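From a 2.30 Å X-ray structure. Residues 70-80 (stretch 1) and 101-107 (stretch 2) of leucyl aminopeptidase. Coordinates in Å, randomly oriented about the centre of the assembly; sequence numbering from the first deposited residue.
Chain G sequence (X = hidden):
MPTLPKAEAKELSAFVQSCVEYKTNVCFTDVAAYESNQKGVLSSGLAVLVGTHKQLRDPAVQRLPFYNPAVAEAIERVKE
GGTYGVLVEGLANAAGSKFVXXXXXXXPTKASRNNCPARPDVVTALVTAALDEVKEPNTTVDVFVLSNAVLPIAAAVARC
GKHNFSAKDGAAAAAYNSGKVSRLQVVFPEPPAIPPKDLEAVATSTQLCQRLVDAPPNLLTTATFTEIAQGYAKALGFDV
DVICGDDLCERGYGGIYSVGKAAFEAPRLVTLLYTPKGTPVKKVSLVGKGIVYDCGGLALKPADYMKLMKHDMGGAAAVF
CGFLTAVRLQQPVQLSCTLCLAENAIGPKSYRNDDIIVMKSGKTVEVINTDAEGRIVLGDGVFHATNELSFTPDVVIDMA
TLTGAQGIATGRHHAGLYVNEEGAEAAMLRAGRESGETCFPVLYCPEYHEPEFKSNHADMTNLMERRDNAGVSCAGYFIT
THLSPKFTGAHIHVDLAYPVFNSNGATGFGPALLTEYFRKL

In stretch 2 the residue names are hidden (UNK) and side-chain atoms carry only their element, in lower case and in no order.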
ATOM      1  N   ALA G  70     -20.502 -54.607   3.977  1.00 33.34           N
ATOM      2  CA  ALA G  70     -20.479 -53.161   4.287  1.00 34.54           C
ATOM      3  C   ALA G  70     -19.285 -52.467   3.619  1.00 33.76           C
ATOM      4  O   ALA G  70     -19.395 -51.397   3.023  1.00 35.86           O
ATOM      5  CB  ALA G  70     -20.440 -52.942   5.794  1.00 36.17           C
ATOM      6  N   VAL G  71     -18.152 -53.128   3.705  1.00 32.35           N
ATOM      7  CA  VAL G  71     -16.926 -52.654   3.072  1.00 32.65           C
ATOM      8  C   VAL G  71     -17.088 -52.602   1.548  1.00 32.42           C
ATOM      9  O   VAL G  71     -16.654 -51.667   0.887  1.00 33.24           O
ATOM     10  CB  VAL G  71     -15.725 -53.521   3.439  1.00 31.47           C
ATOM     11  CG1 VAL G  71     -14.484 -53.036   2.692  1.00 32.07           C
ATOM     12  CG2 VAL G  71     -15.474 -53.469   4.934  1.00 31.24           C
ATOM     13  N   ALA G  72     -17.740 -53.610   1.018  1.00 32.39           N
ATOM     14  CA  ALA G  72     -18.068 -53.639  -0.411  1.00 32.62           C
ATOM     15  C   ALA G  72     -18.924 -52.431  -0.768  1.00 34.10           C
ATOM     16  O   ALA G  72     -18.731 -51.790  -1.813  1.00 34.81           O
ATOM     17  CB  ALA G  72     -18.805 -54.920  -0.788  1.00 31.67           C
ATOM     18  N   GLU G  73     -19.871 -52.121   0.100  1.00 34.17           N
ATOM     19  CA  GLU G  73     -20.750 -50.939  -0.133  1.00 36.25           C
ATOM     20  C   GLU G  73     -19.932 -49.625  -0.018  1.00 35.48           C
ATOM     21  O   GLU G  73     -20.159 -48.677  -0.773  1.00 34.41           O
ATOM     22  CB  GLU G  73     -21.922 -50.921   0.828  1.00 36.55           C
ATOM     23  CG  GLU G  73     -22.970 -49.850   0.553  1.00 38.46           C
ATOM     24  CD  GLU G  73     -23.657 -49.973  -0.791  1.00 40.03           C
ATOM     25  OE1 GLU G  73     -23.499 -51.025  -1.429  1.00 46.36           O
ATOM     26  OE2 GLU G  73     -24.333 -49.018  -1.248  1.00 38.39           O
ATOM     27  N   ALA G  74     -18.984 -49.600   0.907  1.00 33.13           N
ATOM     28  CA  ALA G  74     -18.099 -48.430   1.051  1.00 33.63           C
ATOM     29  C   ALA G  74     -17.349 -48.164  -0.243  1.00 33.63           C
ATOM     30  O   ALA G  74     -17.209 -47.027  -0.687  1.00 33.85           O
ATOM     31  CB  ALA G  74     -17.111 -48.619   2.183  1.00 34.48           C
ATOM     32  N   ILE G  75     -16.903 -49.244  -0.854  1.00 34.78           N
ATOM     33  CA  ILE G  75     -16.195 -49.176  -2.160  1.00 35.35           C
ATOM     34  C   ILE G  75     -17.088 -48.611  -3.283  1.00 35.18           C
ATOM     35  O   ILE G  75     -16.642 -47.805  -4.095  1.00 36.55           O
ATOM     36  CB  ILE G  75     -15.573 -50.531  -2.511  1.00 35.44           C
ATOM     37  CG1 ILE G  75     -14.441 -50.814  -1.523  1.00 33.93           C
ATOM     38  CG2 ILE G  75     -15.036 -50.538  -3.939  1.00 35.38           C
ATOM     39  CD1 ILE G  75     -13.978 -52.246  -1.549  1.00 34.95           C
ATOM     40  N   GLU G  76     -18.367 -48.949  -3.252  1.00 36.85           N
ATOM     41  CA  GLU G  76     -19.345 -48.334  -4.196  1.00 39.74           C
ATOM     42  C   GLU G  76     -19.617 -46.862  -3.941  1.00 38.72           C
ATOM     43  O   GLU G  76     -19.826 -46.089  -4.851  1.00 40.40           O
ATOM     44  CB  GLU G  76     -20.708 -49.047  -4.183  1.00 44.64           C
ATOM     45  CG  GLU G  76     -20.685 -50.454  -4.759  1.00 48.74           C
ATOM     46  CD  GLU G  76     -20.039 -50.497  -6.145  1.00 53.04           C
ATOM     47  OE1 GLU G  76     -20.330 -49.599  -6.982  1.00 51.03           O
ATOM     48  OE2 GLU G  76     -19.229 -51.424  -6.380  1.00 58.21           O
ATOM     49  N   ARG G  77     -19.661 -46.508  -2.675  1.00 40.41           N
ATOM     50  CA  ARG G  77     -20.138 -45.169  -2.255  1.00 41.82           C
ATOM     51  C   ARG G  77     -19.047 -44.095  -2.179  1.00 40.11           C
ATOM     52  O   ARG G  77     -19.331 -42.911  -2.265  1.00 40.53           O
ATOM     53  CB  ARG G  77     -20.895 -45.264  -0.914  1.00 42.73           C
ATOM     54  CG  ARG G  77     -22.300 -45.829  -1.068  1.00 44.07           C
ATOM     55  CD  ARG G  77     -22.940 -46.062   0.286  1.00 48.23           C
ATOM     56  NE  ARG G  77     -24.268 -46.686   0.210  1.00 48.82           N
ATOM     57  CZ  ARG G  77     -25.418 -46.135   0.613  1.00 50.44           C
ATOM     58  NH1 ARG G  77     -26.537 -46.820   0.452  1.00 54.47           N
ATOM     59  NH2 ARG G  77     -25.476 -44.925   1.161  1.00 50.18           N
ATOM     60  N   VAL G  78     -17.815 -44.530  -1.988  1.00 39.18           N
ATOM     61  CA  VAL G  78     -16.667 -43.618  -1.860  1.00 39.62           C
ATOM     62  C   VAL G  78     -16.482 -42.819  -3.159  1.00 41.20           C
ATOM     63  O   VAL G  78     -16.669 -43.327  -4.269  1.00 42.56           O
ATOM     64  CB  VAL G  78     -15.356 -44.331  -1.469  1.00 37.71           C
ATOM     65  CG1 VAL G  78     -14.836 -45.194  -2.606  1.00 38.49           C
ATOM     66  CG2 VAL G  78     -14.293 -43.331  -1.033  1.00 37.17           C
ATOM     67  N   LYS G  79     -16.167 -41.548  -2.981  1.00 41.18           N
ATOM     68  CA  LYS G  79     -15.882 -40.624  -4.093  1.00 41.66           C
ATOM     69  C   LYS G  79     -14.359 -40.606  -4.376  1.00 37.68           C
ATOM     70  O   LYS G  79     -13.546 -40.779  -3.482  1.00 34.28           O
ATOM     71  CB  LYS G  79     -16.427 -39.219  -3.785  1.00 46.54           C
ATOM     72  CG  LYS G  79     -17.959 -39.138  -3.757  1.00 49.88           C
ATOM     73  CD  LYS G  79     -18.461 -37.710  -3.488  1.00 56.81           C
ATOM     74  CE  LYS G  79     -18.239 -37.225  -2.050  1.00 58.38           C
ATOM     75  NZ  LYS G  79     -19.516 -37.098  -1.300  1.00 60.09           N
ATOM     76  N   GLU G  80     -14.009 -40.397  -5.634  1.00 35.97           N
ATOM     77  CA  GLU G  80     -12.597 -40.243  -6.046  1.00 35.77           C
ATOM     78  C   GLU G  80     -11.929 -39.099  -5.274  1.00 34.31           C
ATOM     79  O   GLU G  80     -12.485 -38.043  -5.116  1.00 33.03           O
ATOM     80  CB  GLU G  80     -12.488 -39.960  -7.531  1.00 37.55           C
ATOM     81  CG  GLU G  80     -11.056 -39.853  -8.009  1.00 39.88           C
ATOM     82  CD  GLU G  80     -10.947 -39.575  -9.508  1.00 42.35           C
ATOM     83  OE1 GLU G  80     -10.173 -38.699  -9.711  1.00 43.56           O
ATOM     84  OE2 GLU G  80     -11.581 -40.132 -10.467  1.00 44.17           O
ATOM     85  N   UNK G 101     -13.806 -49.908  12.713  1.00 30.05           N
ATOM     86  CA  UNK G 101     -14.152 -48.929  11.673  1.00 29.18           C
ATOM     87  C   UNK G 101     -13.198 -49.180  10.524  1.00 28.42           C
ATOM     88  O   UNK G 101     -11.989 -49.211  10.723  1.00 29.15           O
ATOM     89  c   UNK G 101     -14.022 -47.492  12.171  1.00 27.44           C
ATOM     90  c   UNK G 101     -17.759 -44.979  10.069  1.00 31.42           C
ATOM     91  n   UNK G 101     -18.681 -45.915  10.161  1.00 31.41           N
ATOM     92  c   UNK G 101     -14.467 -46.433  11.182  1.00 27.66           C
ATOM     93  c   UNK G 101     -15.956 -46.487  10.867  1.00 28.23           C
ATOM     94  n   UNK G 101     -16.480 -45.223  10.374  1.00 29.60           N
ATOM     95  n   UNK G 101     -18.116 -43.772   9.656  1.00 33.26           N
ATOM     96  N   UNK G 102     -13.760 -49.341   9.346  1.00 27.36           N
ATOM     97  CA  UNK G 102     -12.981 -49.523   8.124  1.00 27.51           C
ATOM     98  C   UNK G 102     -13.195 -48.325   7.226  1.00 27.54           C
ATOM     99  O   UNK G 102     -14.324 -48.049   6.836  1.00 26.91           O
ATOM    100  c   UNK G 102     -12.589 -50.908   6.042  1.00 27.49           C
ATOM    101  c   UNK G 102     -13.159 -52.026   8.170  1.00 28.51           C
ATOM    102  c   UNK G 102     -13.391 -50.789   7.330  1.00 27.66           C
ATOM    103  N   UNK G 103     -12.104 -47.620   6.931  1.00 27.87           N
ATOM    104  CA  UNK G 103     -12.170 -46.400   6.098  1.00 28.40           C
ATOM    105  C   UNK G 103     -11.556 -46.671   4.770  1.00 28.21           C
ATOM    106  O   UNK G 103     -10.384 -46.992   4.670  1.00 29.52           O
ATOM    107  c   UNK G 103     -11.444 -45.198   6.726  1.00 29.53           C
ATOM    108  c   UNK G 103     -11.575 -43.963   5.844  1.00 29.11           C
ATOM    109  c   UNK G 103     -12.018 -44.904   8.106  1.00 29.49           C
ATOM    110  N   UNK G 104     -12.392 -46.587   3.757  1.00 28.96           N
ATOM    111  CA  UNK G 104     -11.956 -46.806   2.367  1.00 29.24           C
ATOM    112  C   UNK G 104     -11.614 -45.426   1.747  1.00 29.15           C
ATOM    113  O   UNK G 104     -12.363 -44.467   1.944  1.00 28.11           O
ATOM    114  c   UNK G 104     -13.049 -47.465   1.528  1.00 29.28           C
ATOM    115  c   UNK G 104     -12.623 -47.600   0.091  1.00 29.54           C
ATOM    116  c   UNK G 104     -13.387 -48.827   2.088  1.00 30.88           C
ATOM    117  N   UNK G 105     -10.522 -45.383   0.993  1.00 26.38           N
ATOM    118  CA  UNK G 105     -10.121 -44.186   0.252  1.00 27.34           C
ATOM    119  C   UNK G 105      -9.752 -44.483  -1.168  1.00 27.22           C
ATOM    120  O   UNK G 105      -8.990 -45.397  -1.423  1.00 29.62           O
ATOM    121  N   UNK G 106     -10.323 -43.720  -2.082  1.00 28.35           N
ATOM    122  CA  UNK G 106     -10.112 -43.917  -3.521  1.00 29.92           C
ATOM    123  C   UNK G 106      -9.064 -42.932  -4.052  1.00 29.62           C
ATOM    124  O   UNK G 106      -9.259 -41.719  -4.057  1.00 28.56           O
ATOM    125  c   UNK G 106     -12.539 -44.033  -6.621  1.00 34.46           C
ATOM    126  o   UNK G 106     -13.605 -44.470  -6.158  1.00 36.41           O
ATOM    127  c   UNK G 106     -11.261 -44.207  -5.811  1.00 31.99           C
ATOM    128  o   UNK G 106     -12.474 -43.441  -7.739  1.00 36.44           O
ATOM    129  c   UNK G 106     -11.422 -43.816  -4.341  1.00 31.05           C
ATOM    130  N   UNK G 107      -7.998 -43.505  -4.571  1.00 29.70           N
ATOM    131  CA  UNK G 107      -6.910 -42.754  -5.235  1.00 30.35           C
ATOM    132  C   UNK G 107      -7.224 -42.566  -6.726  1.00 31.45           C
ATOM    133  O   UNK G 107      -7.532 -43.535  -7.413  1.00 35.33           O
ATOM    134  c   UNK G 107      -5.293 -43.840  -3.663  1.00 28.14           C
ATOM    135  c   UNK G 107      -4.435 -42.666  -5.695  1.00 29.10           C
ATOM    136  c   UNK G 107      -5.570 -43.495  -5.116  1.00 29.33           C
TER
HETATM  137  O   HOH W   1     -16.066 -43.494  -7.287  1.00 52.43           O

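Position 101 has seven side-chain atoms, four carbons and three nitrogens. Three carbons lead to a nitrogen, and that nitrogen is bonded to a carbon carrying two more nitrogens. None of these atoms touches stretch 1. This is a guanidinium group, and the residue is Arg-101. All three of its side-chain nitrogens are hydrogen-bonded elsewhere in the structure.

Position 102 has three side-chain carbons, one carrying the other two. There is no heteroatom. The branch lies at the first side-chain carbon, and its CA-to-CB bond points toward the helix. One methyl lies against CG2 of Val-71. The short beta-branched carbon side chain is that of valine, so this is Val-102. The distance from its CG1 to CG2 of Val-71 is 4.0 Å, a normal apolar contact.

Position 103 repeats the pattern of three carbons branched at the first. Its CA-to-CB bond points away from the helix, as alternation along a strand predicts. No side-chain atom reaches stretch 1. The residue is Val-103.

Position 104 again has three carbons, one carrying two. Its CA-to-CB bond points toward the helix, and the side chain meets Val-71, Ala-74, Ile-75 and Val-78. These atoms make it Val-104. Its CG2 is 3.7 Å from CB of Ala-74, and its CG1 is 4.0 Å from CG1 of Ile-75. CG1 of Val-104 also lies 4.2 Å from CG1 of Val-78. The backbone takes part too: CG2 of Val-78 is 3.7 Å from the Val-104 O atom.

Position 105 has backbone atoms and nothing beyond CA. Its CA lies 4.4 Å from CG2 of Val-78. It is Gly-105. A CB here would point away from stretch 1 and would have none of its atoms within 5.5 Å, so this contact does not explain the missing side chain.

Position 106 has five side-chain atoms. Three carbons run in a chain, and the third carries two oxygens. The oxygens lie by Glu-80 and Val-78. This is a carboxylate one methylene longer than that of aspartate, so the residue is Glu-106. Its chain is extended, with chi1 and chi2 both t. OE2 of Glu-106 is 3.5 Å from CB of Glu-80, and CB of Glu-106 is 3.8 Å from O of Lys-79. No direct hydrogen bond joins it to stretch 1. Instead, water 1 lies 2.9 Å from OE1 of Glu-106 and 3.1 Å from O of Val-78, placed to bridge them.

Position 107 has three carbons branched at the first. Its CA-to-CB bond points away, and its side chain does not reach stretch 1. It is Val-107.

The contact is a helix packed on a strand. The axes come within 8.4 Å, and their directions differ by 31°. Positions 102, 104 and 106 face stretch 1. Val-102 and Val-104 pack against apolar side chains of the helix and of Val-78, which follows it. Ala-74 is small, and its CA comes within 6.5 Å of the Val-104 CA. Beyond Val-78 the character changes. OE2 of Glu-80 and OE2 of Glu-106 are 4.4 Å apart, and these like charges do not help to hold the stretches together.

Stretch 2 101-107: RVVVGEV
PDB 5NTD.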